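DspB (Aggregatibacter actinomycetemcomitans, PDB 1YHT) probably hydrolyses N-acetylglucosamine linkages of biofilm polysaccharide as a family 20 glycoside hydrolase built on a TIM barrel, releasing cells from the biofilm. Local coordinates at residues R27-P32 with D79-N84; D150-D155 with N192-T197; W237-D242 with G305-R310. All coordinates share one frame; numbering follows the deposited sequence.

Contact 1 (R27-P32 with D79-N84)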
loop_
_atom_site.group_PDB
_atom_site.type_symbol
_atom_site.label_atom_id
_atom_site.label_comp_id
_atom_site.label_asym_id
_atom_site.label_seq_id
_atom_site.Cartn_x
_atom_site.Cartn_y
_atom_site.Cartn_z
ATOM N N ARG A 27 4.184 -4.201 8.967
ATOM C CA ARG A 27 5.200 -3.762 9.936
ATOM C C ARG A 27 4.676 -3.649 11.378
ATOM O O ARG A 27 5.470 -3.616 12.311
ATOM C CB ARG A 27 5.757 -2.397 9.537
ATOM C CG ARG A 27 6.807 -2.440 8.412
ATOM C CD ARG A 27 6.300 -3.029 7.085
ATOM N NE ARG A 27 7.307 -2.692 6.076
ATOM C CZ ARG A 27 7.380 -1.535 5.444
ATOM N NH1 ARG A 27 6.433 -0.634 5.608
ATOM N NH2 ARG A 27 8.396 -1.290 4.615
ATOM N N HIS A 28 3.370 -3.444 11.528
ATOM C CA HIS A 28 2.733 -3.388 12.853
ATOM C C HIS A 28 1.310 -3.980 12.742
ATOM O O HIS A 28 0.569 -3.599 11.844
ATOM C CB HIS A 28 2.611 -1.961 13.373
ATOM C CG HIS A 28 2.307 -1.896 14.846
ATOM N ND1 HIS A 28 1.035 -2.075 15.360
ATOM C CD2 HIS A 28 3.124 -1.758 15.910
ATOM C CE1 HIS A 28 1.086 -2.010 16.683
ATOM N NE2 HIS A 28 2.343 -1.818 17.040
ATOM N N PHE A 29 0.945 -4.914 13.615
ATOM C CA PHE A 29 -0.333 -5.618 13.457
ATOM C C PHE A 29 -1.420 -4.865 14.158
ATOM O O PHE A 29 -1.162 -4.273 15.193
ATOM C CB PHE A 29 -0.229 -7.022 14.053
ATOM C CG PHE A 29 -1.326 -7.946 13.646
ATOM C CD1 PHE A 29 -1.313 -8.552 12.412
ATOM C CD2 PHE A 29 -2.381 -8.223 14.513
ATOM C CE1 PHE A 29 -2.292 -9.427 12.023
ATOM C CE2 PHE A 29 -3.371 -9.102 14.135
ATOM C CZ PHE A 29 -3.338 -9.703 12.902
ATOM N N TYR A 30 -2.643 -4.925 13.631
ATOM C CA TYR A 30 -3.803 -4.304 14.245
ATOM C C TYR A 30 -4.944 -5.319 14.389
ATOM O O TYR A 30 -5.291 -6.081 13.461
ATOM C CB TYR A 30 -4.297 -3.084 13.419
ATOM C CG TYR A 30 -3.248 -1.984 13.229
ATOM C CD1 TYR A 30 -3.347 -0.760 13.908
ATOM C CD2 TYR A 30 -2.176 -2.172 12.393
ATOM C CE1 TYR A 30 -2.428 0.266 13.717
ATOM C CE2 TYR A 30 -1.201 -1.163 12.214
ATOM C CZ TYR A 30 -1.342 0.053 12.858
ATOM O OH TYR A 30 -0.396 1.039 12.700
ATOM N N SER A 31 -5.525 -5.327 15.575
ATOM C CA SER A 31 -6.621 -6.220 15.899
ATOM C C SER A 31 -7.839 -5.944 15.016
ATOM O O SER A 31 -8.025 -4.836 14.553
ATOM C CB SER A 31 -6.974 -6.084 17.378
ATOM O OG SER A 31 -7.752 -4.924 17.610
ATOM N N PRO A 32 -8.655 -6.957 14.739
ATOM C CA PRO A 32 -9.932 -6.654 14.071
ATOM C C PRO A 32 -10.736 -5.489 14.664
ATOM O O PRO A 32 -11.256 -4.644 13.930
ATOM C CB PRO A 32 -10.705 -7.974 14.206
ATOM C CG PRO A 32 -9.642 -9.009 14.171
ATOM C CD PRO A 32 -8.470 -8.412 14.916
ATOM N N ASP A 79 -5.776 -12.466 23.158
ATOM C CA ASP A 79 -6.419 -11.416 22.387
ATOM C C ASP A 79 -7.064 -11.941 21.083
ATOM O O ASP A 79 -7.591 -11.181 20.312
ATOM C CB ASP A 79 -5.454 -10.267 22.110
ATOM C CG ASP A 79 -4.227 -10.693 21.341
ATOM O OD1 ASP A 79 -4.127 -11.883 21.015
ATOM O OD2 ASP A 79 -3.345 -9.829 21.098
ATOM N N GLY A 80 -7.046 -13.240 20.852
ATOM C CA GLY A 80 -7.689 -13.785 19.646
ATOM C C GLY A 80 -6.769 -13.726 18.444
ATOM O O GLY A 80 -7.130 -14.181 17.388
ATOM N N ILE A 81 -5.565 -13.200 18.596
ATOM C CA ILE A 81 -4.668 -12.998 17.428
ATOM C C ILE A 81 -3.798 -14.258 17.164
ATOM O O ILE A 81 -3.142 -14.770 18.083
ATOM C CB ILE A 81 -3.859 -11.704 17.602
ATOM C CG1 ILE A 81 -4.840 -10.519 17.444
ATOM C CG2 ILE A 81 -2.694 -11.611 16.577
ATOM C CD1 ILE A 81 -4.246 -9.195 17.788
ATOM N N TYR A 82 -3.847 -14.762 15.931
ATOM C CA TYR A 82 -3.121 -15.947 15.500
ATOM C C TYR A 82 -1.643 -15.595 15.192
ATOM O O TYR A 82 -1.352 -14.630 14.485
ATOM C CB TYR A 82 -3.784 -16.583 14.246
ATOM C CG TYR A 82 -5.179 -17.103 14.517
ATOM C CD1 TYR A 82 -5.389 -18.371 15.084
ATOM C CD2 TYR A 82 -6.285 -16.324 14.242
ATOM C CE1 TYR A 82 -6.680 -18.843 15.352
ATOM C CE2 TYR A 82 -7.585 -16.775 14.530
ATOM C CZ TYR A 82 -7.764 -18.029 15.057
ATOM O OH TYR A 82 -9.030 -18.426 15.330
ATOM N N ILE A 83 -0.734 -16.418 15.715
ATOM C CA ILE A 83 0.686 -16.258 15.540
ATOM C C ILE A 83 1.227 -17.451 14.770
ATOM O O ILE A 83 1.069 -18.580 15.186
ATOM C CB ILE A 83 1.392 -16.168 16.895
ATOM C CG1 ILE A 83 0.877 -14.956 17.711
ATOM C CG2 ILE A 83 2.927 -16.148 16.718
ATOM C CD1 ILE A 83 1.196 -13.630 17.206
ATOM N N ASN A 84 1.874 -17.195 13.645
ATOM C CA ASN A 84 2.499 -18.281 12.893
ATOM C C ASN A 84 3.693 -18.796 13.726
ATOM O O ASN A 84 4.612 -18.048 13.957
ATOM C CB ASN A 84 2.954 -17.764 11.515
ATOM C CG ASN A 84 3.662 -18.840 10.683
ATOM O OD1 ASN A 84 4.386 -19.678 11.232
ATOM N ND2 ASN A 84 3.449 -18.827 9.373
#

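Contact 2 (D150-D155 with N192-T197)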
loop_
_atom_site.group_PDB
_atom_site.type_symbol
_atom_site.label_atom_id
_atom_site.label_comp_id
_atom_site.label_asym_id
_atom_site.label_seq_id
_atom_site.Cartn_x
_atom_site.Cartn_y
_atom_site.Cartn_z
ATOM N N ASP A 150 11.593 -12.279 -9.938
ATOM C CA ASP A 150 12.054 -12.076 -11.315
ATOM C C ASP A 150 10.927 -11.693 -12.239
ATOM O O ASP A 150 10.184 -12.559 -12.719
ATOM C CB ASP A 150 12.708 -13.341 -11.857
ATOM C CG ASP A 150 13.413 -13.117 -13.175
ATOM O OD1 ASP A 150 13.210 -12.066 -13.864
ATOM O OD2 ASP A 150 14.125 -14.057 -13.539
ATOM N N ILE A 151 10.824 -10.401 -12.535
ATOM C CA ILE A 151 9.675 -9.890 -13.339
ATOM C C ILE A 151 9.705 -10.327 -14.827
ATOM O O ILE A 151 8.708 -10.158 -15.598
ATOM C CB ILE A 151 9.591 -8.358 -13.225
ATOM C CG1 ILE A 151 10.907 -7.703 -13.688
ATOM C CG2 ILE A 151 9.256 -7.918 -11.763
ATOM C CD1 ILE A 151 10.814 -6.187 -13.788
ATOM N N THR A 152 10.817 -10.932 -15.221
ATOM C CA THR A 152 11.015 -11.455 -16.582
ATOM C C THR A 152 10.672 -12.935 -16.717
ATOM O O THR A 152 10.561 -13.450 -17.833
ATOM C CB THR A 152 12.477 -11.250 -17.049
ATOM O OG1 THR A 152 13.378 -12.140 -16.364
ATOM C CG2 THR A 152 12.910 -9.809 -16.782
ATOM N N ASN A 153 10.557 -13.634 -15.595
ATOM C CA ASN A 153 10.303 -15.066 -15.584
ATOM C C ASN A 153 8.776 -15.381 -15.611
ATOM O O ASN A 153 8.051 -15.076 -14.678
ATOM C CB ASN A 153 10.954 -15.650 -14.325
ATOM C CG ASN A 153 10.928 -17.176 -14.273
ATOM O OD1 ASN A 153 10.095 -17.822 -14.901
ATOM N ND2 ASN A 153 11.852 -17.755 -13.485
ATOM N N ALA A 154 8.326 -16.055 -16.660
ATOM C CA ALA A 154 6.932 -16.400 -16.814
ATOM C C ALA A 154 6.420 -17.145 -15.574
ATOM O O ALA A 154 5.270 -16.938 -15.148
ATOM C CB ALA A 154 6.727 -17.239 -18.068
ATOM N N ASP A 155 7.272 -17.995 -15.009
ATOM C CA ASP A 155 6.927 -18.813 -13.865
ATOM C C ASP A 155 6.693 -17.940 -12.635
ATOM O O ASP A 155 5.813 -18.209 -11.856
ATOM C CB ASP A 155 7.962 -19.896 -13.586
ATOM C CG ASP A 155 8.071 -20.891 -14.727
ATOM O OD1 ASP A 155 7.118 -20.985 -15.526
ATOM O OD2 ASP A 155 9.105 -21.559 -14.824
ATOM N N ASN A 192 13.656 -1.133 -15.728
ATOM C CA ASN A 192 12.413 -0.404 -15.932
ATOM C C ASN A 192 11.602 -0.915 -17.087
ATOM O O ASN A 192 10.380 -1.006 -16.956
ATOM C CB ASN A 192 12.593 1.104 -16.086
ATOM C CG ASN A 192 11.245 1.833 -16.152
ATOM O OD1 ASN A 192 10.567 2.077 -15.098
ATOM N ND2 ASN A 192 10.792 2.108 -17.369
ATOM N N HIS A 193 12.237 -1.224 -18.220
ATOM C CA HIS A 193 11.459 -1.641 -19.390
ATOM C C HIS A 193 10.673 -2.888 -19.087
ATOM O O HIS A 193 9.533 -2.960 -19.432
ATOM C CB HIS A 193 12.308 -1.820 -20.654
ATOM C CG HIS A 193 13.024 -0.559 -21.049
ATOM N ND1 HIS A 193 12.444 0.415 -21.838
ATOM C CD2 HIS A 193 14.233 -0.073 -20.686
ATOM C CE1 HIS A 193 13.274 1.435 -21.953
ATOM N NE2 HIS A 193 14.371 1.153 -21.286
ATOM N N GLU A 194 11.287 -3.870 -18.447
ATOM C CA GLU A 194 10.559 -5.104 -18.119
ATOM C C GLU A 194 9.461 -4.883 -17.073
ATOM O O GLU A 194 8.510 -5.654 -16.998
ATOM C CB GLU A 194 11.525 -6.195 -17.651
ATOM C CG GLU A 194 12.400 -6.728 -18.756
ATOM C CD GLU A 194 11.633 -7.589 -19.761
ATOM O OE1 GLU A 194 10.524 -8.127 -19.420
ATOM O OE2 GLU A 194 12.174 -7.714 -20.898
ATOM N N PHE A 195 9.587 -3.825 -16.266
ATOM C CA PHE A 195 8.559 -3.496 -15.308
ATOM C C PHE A 195 7.252 -3.126 -16.005
ATOM O O PHE A 195 6.186 -3.523 -15.561
ATOM C CB PHE A 195 9.014 -2.408 -14.338
ATOM C CG PHE A 195 7.951 -2.042 -13.345
ATOM C CD1 PHE A 195 7.557 -2.983 -12.387
ATOM C CD2 PHE A 195 7.279 -0.820 -13.437
ATOM C CE1 PHE A 195 6.541 -2.699 -11.494
ATOM C CE2 PHE A 195 6.238 -0.494 -12.529
ATOM C CZ PHE A 195 5.857 -1.431 -11.564
ATOM N N ILE A 196 7.325 -2.376 -17.110
ATOM C CA ILE A 196 6.131 -2.010 -17.884
ATOM C C ILE A 196 5.385 -3.264 -18.278
ATOM O O ILE A 196 4.153 -3.378 -18.091
ATOM C CB ILE A 196 6.495 -1.256 -19.172
ATOM C CG1 ILE A 196 7.292 0.017 -18.851
ATOM C CG2 ILE A 196 5.257 -0.975 -20.031
ATOM C CD1 ILE A 196 6.757 0.821 -17.776
ATOM N N THR A 197 6.142 -4.211 -18.816
ATOM C CA THR A 197 5.589 -5.470 -19.259
ATOM C C THR A 197 4.924 -6.227 -18.103
ATOM O O THR A 197 3.837 -6.788 -18.244
ATOM C CB THR A 197 6.705 -6.334 -19.905
ATOM O OG1 THR A 197 7.314 -5.571 -20.954
ATOM C CG2 THR A 197 6.166 -7.618 -20.438
#

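Contact 3 (W237-D242 with G305-R310)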
loop_
_atom_site.group_PDB
_atom_site.type_symbol
_atom_site.label_atom_id
_atom_site.label_comp_id
_atom_site.label_asym_id
_atom_site.label_seq_id
_atom_site.Cartn_x
_atom_site.Cartn_y
_atom_site.Cartn_z
ATOM N N TRP A 237 3.089 9.137 -4.310
ATOM C CA TRP A 237 3.579 9.447 -2.967
ATOM C C TRP A 237 4.774 10.399 -2.884
ATOM O O TRP A 237 4.910 11.135 -1.916
ATOM C CB TRP A 237 3.877 8.199 -2.191
ATOM C CG TRP A 237 5.035 7.392 -2.634
ATOM C CD1 TRP A 237 5.095 6.555 -3.697
ATOM C CD2 TRP A 237 6.306 7.322 -1.998
ATOM N NE1 TRP A 237 6.322 5.969 -3.773
ATOM C CE2 TRP A 237 7.096 6.427 -2.746
ATOM C CE3 TRP A 237 6.854 7.931 -0.869
ATOM C CZ2 TRP A 237 8.396 6.097 -2.389
ATOM C CZ3 TRP A 237 8.164 7.605 -0.492
ATOM C CH2 TRP A 237 8.923 6.700 -1.253
ATOM N N SER A 238 5.639 10.337 -3.898
ATOM C CA SER A 238 6.810 11.204 -3.956
ATOM C C SER A 238 7.358 11.257 -5.389
ATOM O O SER A 238 7.391 10.232 -6.095
ATOM C CB SER A 238 7.877 10.645 -3.033
ATOM O OG SER A 238 8.984 11.518 -2.953
ATOM N N TYR A 239 7.831 12.433 -5.789
ATOM C CA TYR A 239 8.547 12.605 -7.055
ATOM C C TYR A 239 9.861 11.838 -7.078
ATOM O O TYR A 239 10.328 11.433 -8.139
ATOM C CB TYR A 239 8.829 14.104 -7.271
ATOM C CG TYR A 239 8.877 14.659 -8.693
ATOM C CD1 TYR A 239 8.929 16.039 -8.882
ATOM C CD2 TYR A 239 8.923 13.844 -9.834
ATOM C CE1 TYR A 239 8.986 16.610 -10.134
ATOM C CE2 TYR A 239 9.012 14.427 -11.126
ATOM C CZ TYR A 239 9.051 15.824 -11.246
ATOM O OH TYR A 239 9.095 16.457 -12.459
ATOM N N ASP A 240 10.480 11.646 -5.922
ATOM C CA ASP A 240 11.860 11.158 -5.884
ATOM C C ASP A 240 12.174 10.104 -4.833
ATOM O O ASP A 240 13.360 9.823 -4.519
ATOM C CB ASP A 240 12.798 12.370 -5.753
ATOM C CG ASP A 240 12.483 13.240 -4.527
ATOM O OD1 ASP A 240 11.868 12.720 -3.553
ATOM O OD2 ASP A 240 12.862 14.433 -4.550
ATOM N N GLY A 241 11.127 9.468 -4.320
ATOM C CA GLY A 241 11.294 8.404 -3.373
ATOM C C GLY A 241 11.755 8.885 -2.027
ATOM O O GLY A 241 12.226 8.103 -1.205
ATOM N N ASP A 242 11.624 10.184 -1.811
ATOM C CA ASP A 242 12.095 10.835 -0.598
ATOM C C ASP A 242 13.553 10.524 -0.320
ATOM O O ASP A 242 13.939 10.386 0.825
ATOM C CB ASP A 242 11.228 10.443 0.632
ATOM C CG ASP A 242 9.810 10.939 0.521
ATOM O OD1 ASP A 242 9.535 11.792 -0.370
ATOM O OD2 ASP A 242 8.984 10.478 1.345
ATOM N N GLY A 305 -4.114 19.729 -4.079
ATOM C CA GLY A 305 -3.242 20.041 -5.203
ATOM C C GLY A 305 -1.766 20.116 -4.886
ATOM O O GLY A 305 -0.912 20.238 -5.789
ATOM N N VAL A 306 -1.458 20.063 -3.607
ATOM C CA VAL A 306 -0.128 20.059 -3.139
ATOM C C VAL A 306 0.297 18.612 -3.140
ATOM O O VAL A 306 -0.144 17.843 -2.279
ATOM C CB VAL A 306 -0.017 20.680 -1.771
ATOM C CG1 VAL A 306 1.438 20.606 -1.230
ATOM C CG2 VAL A 306 -0.469 22.161 -1.807
ATOM N N TRP A 307 1.160 18.257 -4.111
ATOM C CA TRP A 307 1.572 16.843 -4.332
ATOM C C TRP A 307 3.056 16.624 -4.139
ATOM O O TRP A 307 3.458 15.514 -3.826
ATOM C CB TRP A 307 1.203 16.371 -5.729
ATOM C CG TRP A 307 1.908 17.136 -6.788
ATOM C CD1 TRP A 307 1.530 18.333 -7.319
ATOM C CD2 TRP A 307 3.133 16.777 -7.442
ATOM N NE1 TRP A 307 2.441 18.739 -8.261
ATOM C CE2 TRP A 307 3.434 17.802 -8.360
ATOM C CE3 TRP A 307 4.005 15.698 -7.333
ATOM C CZ2 TRP A 307 4.578 17.779 -9.164
ATOM C CZ3 TRP A 307 5.142 15.671 -8.135
ATOM C CH2 TRP A 307 5.416 16.708 -9.039
ATOM N N ASP A 308 3.879 17.657 -4.351
ATOM C CA ASP A 308 5.336 17.500 -4.353
ATOM C C ASP A 308 5.920 17.864 -2.975
ATOM O O ASP A 308 6.490 18.968 -2.765
ATOM C CB ASP A 308 5.975 18.290 -5.507
ATOM C CG ASP A 308 7.498 18.220 -5.528
ATOM O OD1 ASP A 308 8.113 17.313 -4.944
ATOM O OD2 ASP A 308 8.105 19.119 -6.133
ATOM N N GLY A 309 5.792 16.917 -2.044
ATOM C CA GLY A 309 6.215 17.127 -0.662
ATOM C C GLY A 309 5.609 18.419 -0.135
ATOM O O GLY A 309 4.416 18.682 -0.347
ATOM N N ARG A 310 6.427 19.236 0.529
ATOM C CA ARG A 310 5.974 20.581 0.941
ATOM C C ARG A 310 6.032 21.658 -0.117
ATOM O O ARG A 310 5.628 22.799 0.174
ATOM C CB ARG A 310 6.657 21.087 2.222
ATOM C CG ARG A 310 8.185 20.991 2.271
ATOM C CD ARG A 310 8.717 21.786 3.506
ATOM N NE ARG A 310 8.124 23.124 3.569
ATOM C CZ ARG A 310 7.397 23.614 4.583
ATOM N NH1 ARG A 310 7.184 22.889 5.673
ATOM N NH2 ARG A 310 6.891 24.855 4.507
HETATM O O HOH W 1 5.773 13.911 -2.168
HETATM O O HOH W 2 7.706 14.624 -4.016
#

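Contact 1 (R27-P32 with D79-N84)
The ring of Phe29 meets Ile81 along its CD2-CE2 side, and the branched aliphatic chain lies oblique to it. The nearest pair is Phe29 CE2 and Ile81 CG2, 3.6 Å apart, and the terminal methyl Ile81 CD1 follows at 3.8 Å from the same CE2. Pro90 and Leu92 also touch the Phe29 side chain. The next residue, Tyr30, leaves the backbone away from segment 79-84; one face of its ring carries His28 ND1, 3.9 Å above the plane and displaced toward the rim, while Ile342 of helix 339-358 packs against the side chain.

Phe29 and Ile81 run past each other in opposite directions. Phe29 leaves its backbone toward the partner segment, and with CG anti to the backbone N (chi1 -165°) the CD2-CE2 side of the ring comes against Ile81. Ile81 suits the place because both arms of its fork, CG2 and the CG1-CD1 branch, reach the ring, an apolar fit with no hydrogen bond across the two segments.

In the TIM barrel this joins the loop between strand 18-24 and helix 32-44 to the small antiparallel sheet of strands 75-76, 82-83 and 90-91, at the surface of the protein. Ser31 adds a lighter touch, its CB 4.2 Å from Ile81 CD1. Its hydroxyl serves another purpose: as N-cap of helix 32-44, Ser31 OG bonds to the backbone N of Val34, while its own N donates to Asp339.

On the sheet side, Asp79 shapes the approach to Ile81 through an Asx turn. Ile81 N lies 3.1 Å from Asp79 OD1, coming from above the carboxylate plane. At Gly80 between them (phi 84°, psi -1°) a CB would be pressed against the carbonyl O of Asp79, so glycine suits the place.

Contact 2 (D150-D155 with N192-T197)
Ile151 pushes its terminal methyl against the backbone of helix 192-208, with CD1 3.6 Å from Phe195 N and 3.8 Å from Glu194 C. The same methyl also meets two side-chain roots, Glu194 CB at 3.9 Å and, more loosely, Phe195 CB. An extended aliphatic arm suits this place because it can lie close to a helix backbone without asking for a polar partner. Beside it Thr152 offers only its methyl: CG2 sits 3.7 Å from Glu194 CG, and the two side chains cross at about a right angle. In Glu194 the bend at chi2 (-71°) brings CD, and with it the carboxylate, alongside the same methyl that CB and CG already meet.

The side chain of Phe195 leaves the backbone away from segment 150-155; the residue is buried, and its ring meets that of Phe185. Ile151 also touches Pro118. The contact joins the turn leading into helix 154-171 with the first turn of helix 192-208, two successive outer helices of the TIM barrel that are separated along the chain by strand 177-181.

The touching residues are presented by a type I beta turn from Asp150 to Asn153, closed by the bond from Asn153 N to Asp150 O. Asp150 OD1 holds Thr152 twice, accepting from its backbone N at 3.0 Å in an Asx turn and from its hydroxyl OG1 at a short 2.5 Å in the model. Both donors arrive from the same face of the carboxylate, the hydroxyl nearer the plane on the syn side. This double grip probably helps fix the rotation of Thr152: with OG1 turned back to Asp150 (chi1 72°), CG2 is left facing Glu194. Farther out, Asn153 N-caps helix 154-171, Asp155 N lying 2.8 Å from Asn153 OD1.

Contact 3 (W237-D242 with G305-R310)
Two loops of the TIM barrel meet where Tyr239 packs on Trp307: one follows strand 233-236, the other joins helix 287-301 to strand 324-329. The apolar part of the contact is this oblique aromatic pair, with ring centroids 5.2 Å apart and planes inclined at 57°. The far corner of the indole, Trp307 CH2, lies over one face of the phenol ring, 3.6 Å from Tyr239 CD1. Large flat side chains suit the site because they reach across between segments that share no direct hydrogen bond; Ser258 touches both.

Charge comes next. With CG anti to the backbone N (chi1 177°), the carboxylate of Asp308 reaches the side of Tyr239, its OD2 at the edge of the ring. It is tied to Arg253 by a salt bridge and to Asn314 by a hydrogen bond. Asp240 also pairs with Arg253, which probably offsets the like charge of the two aspartates.

Within the segment 237-242, Ser238 OG donates to Asp242 OD1 at 2.7 Å, drawing the loop together around Gly241.

Water supplies the polar links across the interface. One molecule donates to Trp237 O and accepts from Gly309 N; the second accepts from Tyr239 N at 2.8 Å and donates to Asp308 OD1 at 2.9 Å.

How the contacts relate
All three contacts join peripheral elements of one TIM barrel, but at different depths. Contact 1 lies at the surface, contact 2 is partly buried, and contact 3 is buried. No helix or strand is shared: contact 1 holds a loop against the small antiparallel sheet, contact 2 sets the turn before one outer helix against the first turn of another, and contact 3 joins two loops. Contacts 1 and 3 lie on opposite sides of the chain's centre, their own centres 32 Å apart. Contacts 1 and 2 meet through apolar groups, with Asx turns made by aspartates shaping one partner; contact 3 adds bridging waters and a shared arginine to its aromatic pair.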